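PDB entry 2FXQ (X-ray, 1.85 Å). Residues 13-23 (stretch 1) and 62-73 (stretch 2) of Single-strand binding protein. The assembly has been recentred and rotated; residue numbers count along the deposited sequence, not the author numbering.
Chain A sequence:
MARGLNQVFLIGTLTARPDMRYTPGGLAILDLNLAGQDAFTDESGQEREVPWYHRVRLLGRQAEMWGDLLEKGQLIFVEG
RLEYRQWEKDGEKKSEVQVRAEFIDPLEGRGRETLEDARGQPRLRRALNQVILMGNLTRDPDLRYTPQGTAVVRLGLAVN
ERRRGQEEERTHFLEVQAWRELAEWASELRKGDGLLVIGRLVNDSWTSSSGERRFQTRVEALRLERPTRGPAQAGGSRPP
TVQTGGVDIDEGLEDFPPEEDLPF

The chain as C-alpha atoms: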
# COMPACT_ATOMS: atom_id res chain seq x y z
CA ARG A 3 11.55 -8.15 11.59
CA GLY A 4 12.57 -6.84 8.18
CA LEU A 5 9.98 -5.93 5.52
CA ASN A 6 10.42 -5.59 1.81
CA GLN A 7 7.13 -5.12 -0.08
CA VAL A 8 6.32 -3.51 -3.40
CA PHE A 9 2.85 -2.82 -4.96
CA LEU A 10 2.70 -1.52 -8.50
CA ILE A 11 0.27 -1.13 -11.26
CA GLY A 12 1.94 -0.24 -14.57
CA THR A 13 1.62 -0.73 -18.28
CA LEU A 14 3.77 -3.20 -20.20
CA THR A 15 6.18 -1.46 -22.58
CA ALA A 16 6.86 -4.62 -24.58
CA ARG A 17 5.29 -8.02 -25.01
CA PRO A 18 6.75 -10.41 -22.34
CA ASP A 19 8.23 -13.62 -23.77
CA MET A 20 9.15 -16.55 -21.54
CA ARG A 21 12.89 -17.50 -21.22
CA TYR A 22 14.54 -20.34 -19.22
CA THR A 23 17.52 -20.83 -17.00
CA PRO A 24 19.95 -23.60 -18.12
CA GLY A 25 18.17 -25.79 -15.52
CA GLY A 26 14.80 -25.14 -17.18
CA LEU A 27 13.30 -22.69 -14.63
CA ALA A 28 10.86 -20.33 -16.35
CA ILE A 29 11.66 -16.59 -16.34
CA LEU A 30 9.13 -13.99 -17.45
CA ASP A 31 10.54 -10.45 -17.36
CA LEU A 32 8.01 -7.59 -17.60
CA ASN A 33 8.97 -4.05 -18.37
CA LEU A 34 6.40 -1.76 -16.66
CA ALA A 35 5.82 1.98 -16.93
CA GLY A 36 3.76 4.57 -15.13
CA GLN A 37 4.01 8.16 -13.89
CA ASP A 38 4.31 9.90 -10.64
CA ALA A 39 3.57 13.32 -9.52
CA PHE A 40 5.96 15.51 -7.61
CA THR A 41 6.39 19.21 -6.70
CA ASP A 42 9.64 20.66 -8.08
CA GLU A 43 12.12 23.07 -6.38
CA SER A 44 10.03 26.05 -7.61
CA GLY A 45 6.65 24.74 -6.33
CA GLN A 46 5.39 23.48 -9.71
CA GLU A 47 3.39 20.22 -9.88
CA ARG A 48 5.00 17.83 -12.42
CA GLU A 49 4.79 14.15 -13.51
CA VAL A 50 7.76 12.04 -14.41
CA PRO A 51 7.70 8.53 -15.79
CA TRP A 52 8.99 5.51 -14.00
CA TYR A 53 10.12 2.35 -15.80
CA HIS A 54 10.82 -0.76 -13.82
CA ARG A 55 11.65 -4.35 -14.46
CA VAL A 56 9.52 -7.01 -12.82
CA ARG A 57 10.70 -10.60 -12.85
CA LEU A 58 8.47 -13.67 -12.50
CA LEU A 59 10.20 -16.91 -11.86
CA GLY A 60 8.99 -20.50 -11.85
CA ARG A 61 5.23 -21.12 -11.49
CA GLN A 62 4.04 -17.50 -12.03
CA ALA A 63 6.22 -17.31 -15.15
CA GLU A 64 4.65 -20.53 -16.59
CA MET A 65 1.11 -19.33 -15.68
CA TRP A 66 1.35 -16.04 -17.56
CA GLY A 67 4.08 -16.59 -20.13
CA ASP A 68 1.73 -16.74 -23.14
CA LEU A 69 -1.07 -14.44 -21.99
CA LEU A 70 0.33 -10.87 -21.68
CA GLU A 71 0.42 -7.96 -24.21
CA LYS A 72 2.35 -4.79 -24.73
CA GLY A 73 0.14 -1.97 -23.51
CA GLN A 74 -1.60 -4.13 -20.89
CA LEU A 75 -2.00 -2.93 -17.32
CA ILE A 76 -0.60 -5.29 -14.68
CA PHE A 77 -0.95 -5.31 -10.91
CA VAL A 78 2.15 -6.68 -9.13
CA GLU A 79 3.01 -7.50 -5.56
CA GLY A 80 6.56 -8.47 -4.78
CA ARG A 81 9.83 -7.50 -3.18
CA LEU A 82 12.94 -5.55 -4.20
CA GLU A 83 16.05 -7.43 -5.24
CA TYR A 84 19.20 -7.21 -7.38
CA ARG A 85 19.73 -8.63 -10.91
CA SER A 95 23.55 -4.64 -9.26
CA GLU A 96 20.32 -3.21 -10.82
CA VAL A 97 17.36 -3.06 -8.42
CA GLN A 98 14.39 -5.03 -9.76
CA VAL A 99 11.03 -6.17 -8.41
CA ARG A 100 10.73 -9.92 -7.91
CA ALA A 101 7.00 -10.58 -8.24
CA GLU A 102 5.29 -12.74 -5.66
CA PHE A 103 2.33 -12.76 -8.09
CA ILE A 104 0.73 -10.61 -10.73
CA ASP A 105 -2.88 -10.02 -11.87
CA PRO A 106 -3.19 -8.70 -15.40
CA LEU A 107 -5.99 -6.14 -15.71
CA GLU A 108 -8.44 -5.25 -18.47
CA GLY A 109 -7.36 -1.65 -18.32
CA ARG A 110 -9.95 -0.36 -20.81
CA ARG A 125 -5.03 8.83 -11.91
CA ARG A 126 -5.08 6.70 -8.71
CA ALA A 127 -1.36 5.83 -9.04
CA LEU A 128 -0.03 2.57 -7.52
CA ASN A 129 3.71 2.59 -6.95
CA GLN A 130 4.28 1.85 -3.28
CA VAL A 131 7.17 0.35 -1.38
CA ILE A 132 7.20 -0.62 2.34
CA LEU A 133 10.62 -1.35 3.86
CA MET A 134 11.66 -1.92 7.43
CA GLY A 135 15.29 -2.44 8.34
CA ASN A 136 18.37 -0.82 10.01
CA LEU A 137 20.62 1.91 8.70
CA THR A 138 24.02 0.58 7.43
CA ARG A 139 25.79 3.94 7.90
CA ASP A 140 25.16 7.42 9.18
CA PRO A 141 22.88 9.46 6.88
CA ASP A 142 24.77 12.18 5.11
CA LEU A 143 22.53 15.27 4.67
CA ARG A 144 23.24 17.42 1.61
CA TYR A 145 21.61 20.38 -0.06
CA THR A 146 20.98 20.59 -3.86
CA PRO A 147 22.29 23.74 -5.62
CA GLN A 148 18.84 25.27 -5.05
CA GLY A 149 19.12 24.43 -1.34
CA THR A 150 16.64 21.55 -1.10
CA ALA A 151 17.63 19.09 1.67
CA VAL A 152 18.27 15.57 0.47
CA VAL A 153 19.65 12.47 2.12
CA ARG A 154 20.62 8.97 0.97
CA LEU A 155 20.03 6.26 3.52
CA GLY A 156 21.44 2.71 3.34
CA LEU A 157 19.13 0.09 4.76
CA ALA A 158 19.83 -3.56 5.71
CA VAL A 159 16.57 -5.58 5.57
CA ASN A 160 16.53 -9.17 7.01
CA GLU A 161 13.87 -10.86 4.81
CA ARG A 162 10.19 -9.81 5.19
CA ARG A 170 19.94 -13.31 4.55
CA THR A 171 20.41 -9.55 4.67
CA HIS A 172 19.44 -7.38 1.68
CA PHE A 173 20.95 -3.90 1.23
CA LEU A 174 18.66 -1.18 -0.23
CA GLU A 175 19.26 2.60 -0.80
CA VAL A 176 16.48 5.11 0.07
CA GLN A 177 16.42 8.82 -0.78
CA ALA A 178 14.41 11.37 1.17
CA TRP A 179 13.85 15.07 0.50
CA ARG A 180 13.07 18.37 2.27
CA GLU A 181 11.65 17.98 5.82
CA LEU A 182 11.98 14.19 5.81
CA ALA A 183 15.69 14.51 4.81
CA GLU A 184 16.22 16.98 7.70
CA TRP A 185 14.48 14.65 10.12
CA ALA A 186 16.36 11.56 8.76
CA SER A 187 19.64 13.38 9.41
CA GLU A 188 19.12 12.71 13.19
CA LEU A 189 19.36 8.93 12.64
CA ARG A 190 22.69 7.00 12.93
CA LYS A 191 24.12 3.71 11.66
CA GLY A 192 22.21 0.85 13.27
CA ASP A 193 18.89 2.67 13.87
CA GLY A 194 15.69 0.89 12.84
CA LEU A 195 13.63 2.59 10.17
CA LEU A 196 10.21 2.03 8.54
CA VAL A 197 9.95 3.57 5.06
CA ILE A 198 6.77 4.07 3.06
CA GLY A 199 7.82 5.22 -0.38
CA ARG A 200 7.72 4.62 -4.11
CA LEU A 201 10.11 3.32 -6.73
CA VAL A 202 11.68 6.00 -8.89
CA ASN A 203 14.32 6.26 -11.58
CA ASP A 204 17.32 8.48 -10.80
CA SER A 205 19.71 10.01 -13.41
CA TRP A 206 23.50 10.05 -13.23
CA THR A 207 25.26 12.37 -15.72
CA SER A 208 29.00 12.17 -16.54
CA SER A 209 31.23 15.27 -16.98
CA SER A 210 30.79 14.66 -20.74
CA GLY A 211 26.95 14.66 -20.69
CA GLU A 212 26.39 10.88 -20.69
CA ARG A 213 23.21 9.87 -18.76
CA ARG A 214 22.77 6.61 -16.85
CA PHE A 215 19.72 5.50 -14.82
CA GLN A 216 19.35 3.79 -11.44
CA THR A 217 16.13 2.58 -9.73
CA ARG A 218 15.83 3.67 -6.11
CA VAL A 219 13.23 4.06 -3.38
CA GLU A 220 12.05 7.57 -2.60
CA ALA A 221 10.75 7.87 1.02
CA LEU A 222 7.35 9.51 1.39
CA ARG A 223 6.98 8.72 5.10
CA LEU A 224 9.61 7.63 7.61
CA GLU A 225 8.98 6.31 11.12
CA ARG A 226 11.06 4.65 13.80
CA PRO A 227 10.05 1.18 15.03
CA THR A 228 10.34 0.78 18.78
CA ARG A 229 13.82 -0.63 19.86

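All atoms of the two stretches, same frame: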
# COMPACT_ATOMS: atom_id res chain seq x y z
N THR A 13 1.95 -0.23 -16.97
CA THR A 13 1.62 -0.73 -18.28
C THR A 13 2.86 -1.38 -18.89
O THR A 13 3.99 -0.82 -18.80
CB THR A 13 1.29 0.50 -19.15
OG1 THR A 13 0.13 1.10 -18.59
CG2 THR A 13 0.90 0.09 -20.57
N LEU A 14 2.66 -2.52 -19.54
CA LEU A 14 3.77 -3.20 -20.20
C LEU A 14 4.27 -2.41 -21.44
O LEU A 14 3.49 -1.99 -22.35
CB LEU A 14 3.35 -4.61 -20.62
CG LEU A 14 3.22 -5.66 -19.48
CD1 LEU A 14 2.47 -6.89 -20.01
CD2 LEU A 14 4.64 -6.15 -18.97
N THR A 15 5.58 -2.19 -21.48
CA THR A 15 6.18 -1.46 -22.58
C THR A 15 6.65 -2.34 -23.69
O THR A 15 7.11 -1.80 -24.70
CB THR A 15 7.39 -0.61 -22.14
OG1 THR A 15 8.34 -1.49 -21.49
CG2 THR A 15 6.95 0.41 -21.10
N ALA A 16 6.57 -3.66 -23.53
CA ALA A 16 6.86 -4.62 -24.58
C ALA A 16 6.12 -5.88 -24.27
O ALA A 16 5.77 -6.14 -23.12
CB ALA A 16 8.40 -4.92 -24.69
N ARG A 17 5.89 -6.72 -25.28
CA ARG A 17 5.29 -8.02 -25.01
C ARG A 17 6.27 -8.93 -24.24
O ARG A 17 7.39 -9.10 -24.72
CB ARG A 17 4.91 -8.67 -26.36
CG ARG A 17 4.05 -9.94 -26.28
CD ARG A 17 3.89 -10.64 -27.66
NE ARG A 17 5.11 -11.35 -28.05
CZ ARG A 17 5.74 -11.20 -29.22
NH1 ARG A 17 5.22 -10.40 -30.15
NH2 ARG A 17 6.87 -11.89 -29.47
N PRO A 18 5.89 -9.46 -23.06
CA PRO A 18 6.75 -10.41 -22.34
C PRO A 18 6.85 -11.75 -23.05
O PRO A 18 5.77 -12.34 -23.37
CB PRO A 18 6.01 -10.62 -21.00
CG PRO A 18 5.01 -9.55 -20.88
CD PRO A 18 4.65 -9.17 -22.31
N ASP A 19 8.08 -12.23 -23.28
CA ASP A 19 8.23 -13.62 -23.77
C ASP A 19 9.03 -14.48 -22.78
O ASP A 19 10.10 -14.06 -22.28
CB ASP A 19 8.91 -13.68 -25.13
CG ASP A 19 8.06 -13.01 -26.24
OD1 ASP A 19 6.80 -13.07 -26.19
OD2 ASP A 19 8.57 -12.38 -27.19
N MET A 20 8.53 -15.69 -22.55
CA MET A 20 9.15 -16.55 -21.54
C MET A 20 10.58 -16.91 -21.97
O MET A 20 10.86 -17.05 -23.19
CB MET A 20 8.27 -17.77 -21.23
CG MET A 20 8.04 -18.03 -19.67
SD MET A 20 6.96 -19.45 -19.44
CE MET A 20 8.04 -20.74 -19.57
N ARG A 21 11.50 -16.99 -21.01
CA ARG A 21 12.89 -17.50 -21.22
C ARG A 21 13.13 -18.56 -20.13
O ARG A 21 12.27 -18.79 -19.27
CB ARG A 21 13.90 -16.36 -21.04
CG ARG A 21 13.84 -15.30 -22.14
CD ARG A 21 15.14 -14.49 -22.29
NE ARG A 21 15.84 -14.77 -23.56
CZ ARG A 21 17.07 -14.32 -23.87
NH1 ARG A 21 17.76 -13.58 -23.02
NH2 ARG A 21 17.60 -14.62 -25.04
N TYR A 22 14.28 -19.22 -20.16
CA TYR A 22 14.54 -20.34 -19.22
C TYR A 22 15.95 -20.28 -18.72
O TYR A 22 16.88 -19.95 -19.47
CB TYR A 22 14.34 -21.70 -19.90
CG TYR A 22 12.97 -21.87 -20.42
CD1 TYR A 22 12.64 -21.46 -21.75
CD2 TYR A 22 11.97 -22.37 -19.60
CE1 TYR A 22 11.34 -21.60 -22.23
CE2 TYR A 22 10.67 -22.51 -20.07
CZ TYR A 22 10.36 -22.13 -21.39
OH TYR A 22 9.08 -22.27 -21.85
N THR A 23 16.16 -20.60 -17.45
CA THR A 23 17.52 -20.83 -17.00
C THR A 23 18.06 -22.12 -17.66
O THR A 23 17.30 -22.90 -18.23
CB THR A 23 17.58 -20.98 -15.48
OG1 THR A 23 17.01 -22.24 -15.09
CG2 THR A 23 16.75 -19.91 -14.79
N GLN A 62 4.67 -18.73 -11.47
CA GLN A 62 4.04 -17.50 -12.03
C GLN A 62 4.49 -17.24 -13.46
O GLN A 62 3.71 -16.79 -14.27
CB GLN A 62 4.34 -16.26 -11.20
CG GLN A 62 3.52 -16.14 -9.87
CD GLN A 62 2.01 -15.73 -10.06
OE1 GLN A 62 1.68 -14.73 -10.72
NE2 GLN A 62 1.12 -16.50 -9.45
N ALA A 63 5.75 -17.52 -13.77
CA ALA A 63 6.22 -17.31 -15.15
C ALA A 63 5.50 -18.27 -16.14
O ALA A 63 5.13 -17.85 -17.27
CB ALA A 63 7.72 -17.50 -15.22
N GLU A 64 5.34 -19.54 -15.73
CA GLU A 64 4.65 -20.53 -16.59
C GLU A 64 3.16 -20.16 -16.77
O GLU A 64 2.60 -20.29 -17.87
CB GLU A 64 4.72 -21.94 -15.99
CG GLU A 64 6.13 -22.51 -15.83
CD GLU A 64 6.62 -23.16 -17.12
OE1 GLU A 64 7.74 -23.71 -17.12
OE2 GLU A 64 5.89 -23.08 -18.13
N MET A 65 2.55 -19.70 -15.69
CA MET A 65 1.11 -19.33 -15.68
C MET A 65 0.80 -18.25 -16.71
O MET A 65 -0.20 -18.32 -17.45
CB MET A 65 0.74 -18.77 -14.30
CG MET A 65 -0.75 -18.52 -14.14
SD MET A 65 -1.15 -17.93 -12.47
CE MET A 65 0.16 -18.93 -11.38
N TRP A 66 1.63 -17.22 -16.72
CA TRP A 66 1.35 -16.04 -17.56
C TRP A 66 2.17 -15.93 -18.83
O TRP A 66 1.99 -14.98 -19.55
CB TRP A 66 1.58 -14.75 -16.76
CG TRP A 66 0.78 -14.71 -15.55
CD1 TRP A 66 1.19 -14.79 -14.27
CD2 TRP A 66 -0.64 -14.57 -15.51
NE1 TRP A 66 0.11 -14.72 -13.41
CE2 TRP A 66 -1.03 -14.57 -14.17
CE3 TRP A 66 -1.62 -14.41 -16.50
CZ2 TRP A 66 -2.38 -14.46 -13.77
CZ3 TRP A 66 -2.95 -14.26 -16.11
CH2 TRP A 66 -3.32 -14.31 -14.77
N GLY A 67 3.06 -16.87 -19.12
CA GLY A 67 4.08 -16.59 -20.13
C GLY A 67 3.58 -16.47 -21.57
O GLY A 67 4.27 -15.93 -22.45
N ASP A 68 2.35 -16.94 -21.82
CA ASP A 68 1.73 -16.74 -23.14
C ASP A 68 0.42 -15.94 -23.17
O ASP A 68 -0.38 -16.08 -24.10
CB ASP A 68 1.55 -18.07 -23.84
CG ASP A 68 2.44 -18.18 -25.04
OD1 ASP A 68 3.57 -18.72 -24.87
OD2 ASP A 68 2.13 -17.71 -26.16
N LEU A 69 0.21 -15.09 -22.16
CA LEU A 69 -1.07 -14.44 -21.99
C LEU A 69 -0.99 -12.93 -21.99
O LEU A 69 -2.07 -12.28 -22.07
CB LEU A 69 -1.75 -14.90 -20.71
CG LEU A 69 -2.13 -16.39 -20.76
CD1 LEU A 69 -2.68 -16.84 -19.40
CD2 LEU A 69 -3.16 -16.65 -21.92
N LEU A 70 0.23 -12.36 -21.91
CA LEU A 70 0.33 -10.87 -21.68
C LEU A 70 0.72 -10.07 -22.94
O LEU A 70 1.42 -10.61 -23.80
CB LEU A 70 1.32 -10.53 -20.56
CG LEU A 70 1.14 -11.29 -19.25
CD1 LEU A 70 2.25 -10.90 -18.30
CD2 LEU A 70 -0.22 -10.97 -18.73
N GLU A 71 0.21 -8.83 -23.03
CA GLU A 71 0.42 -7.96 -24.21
C GLU A 71 1.09 -6.66 -23.87
O GLU A 71 0.86 -6.10 -22.80
CB GLU A 71 -0.92 -7.53 -24.82
CG GLU A 71 -1.82 -8.66 -25.30
CD GLU A 71 -1.41 -9.24 -26.64
OE1 GLU A 71 -2.17 -10.08 -27.17
OE2 GLU A 71 -0.32 -8.89 -27.15
N LYS A 72 1.82 -6.13 -24.84
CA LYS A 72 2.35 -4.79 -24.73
C LYS A 72 1.18 -3.87 -24.55
O LYS A 72 0.16 -4.07 -25.21
CB LYS A 72 3.09 -4.43 -26.04
CG LYS A 72 3.49 -2.96 -26.11
CD LYS A 72 4.31 -2.69 -27.37
CE LYS A 72 4.70 -1.21 -27.30
NZ LYS A 72 5.75 -0.94 -28.29
N GLY A 73 1.28 -2.88 -23.66
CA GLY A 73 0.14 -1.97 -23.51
C GLY A 73 -0.80 -2.39 -22.38
O GLY A 73 -1.66 -1.61 -21.96
O HOH W 1 3.01 -13.21 -21.51
O HOH W 2 2.98 -12.68 -24.65
O HOH W 3 6.13 -16.50 -24.01

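Two segments distant in sequence can pack closely with few direct polar links, provided that water serves the main-chain groups left between them. Residues 13–23 and 62–73 of this single-strand binding protein illustrate the principle, burying 618 Å² in all.

The contact opens at T13, whose methyl CG2 lies 3.4 Å from G73 O. Next comes the one direct hydrogen bond across the pair: G73 N donates to L14 O over 2.7 Å, with a nearly straight 160° angle at the hydrogen. At its phi of 94°, G73 occupies a conformation in which a CB would be jammed against the preceding carbonyl oxygen. The side chain of L14 points toward the second stretch, its CD1 reaching 3.9 Å from L70 CB.

At T15 to R17 the partner is the extended, all-t chain of K72, along which T15 O lies 3.6 Å from K72 CE and R17 N 3.7 Å from K72 CB. The guanidinium of R17 leads away and is engaged within its own stretch, forming a salt bridge with D19 (R17 NH2 to D19 OD2, 2.9 Å) reinforced by R17 NE donating to D19 OD1 at 3.0 Å.

P18 adds a second apolar contact to L70, with P18 CG 3.8 Å from L70 CB, while its carbonyl is linked to the second stretch through water: water 2 bridges P18 O (3.1 Å) and L70 O (2.7 Å). Water 3 likewise joins the backbones, accepting from M20 N at 2.9 Å and donating to G67 O at 2.5 Å.

M20 covers the helical end of the contact. Its SD sits 3.3 Å from A63 O and 4.1 Å from G67 CA; an ideal CB on G67 would fall 2.6 Å from that sulfur, a clash. Finally, Y22 meets E64 edge-on, Y22 CE2 lying 4.3 Å from E64 OE1.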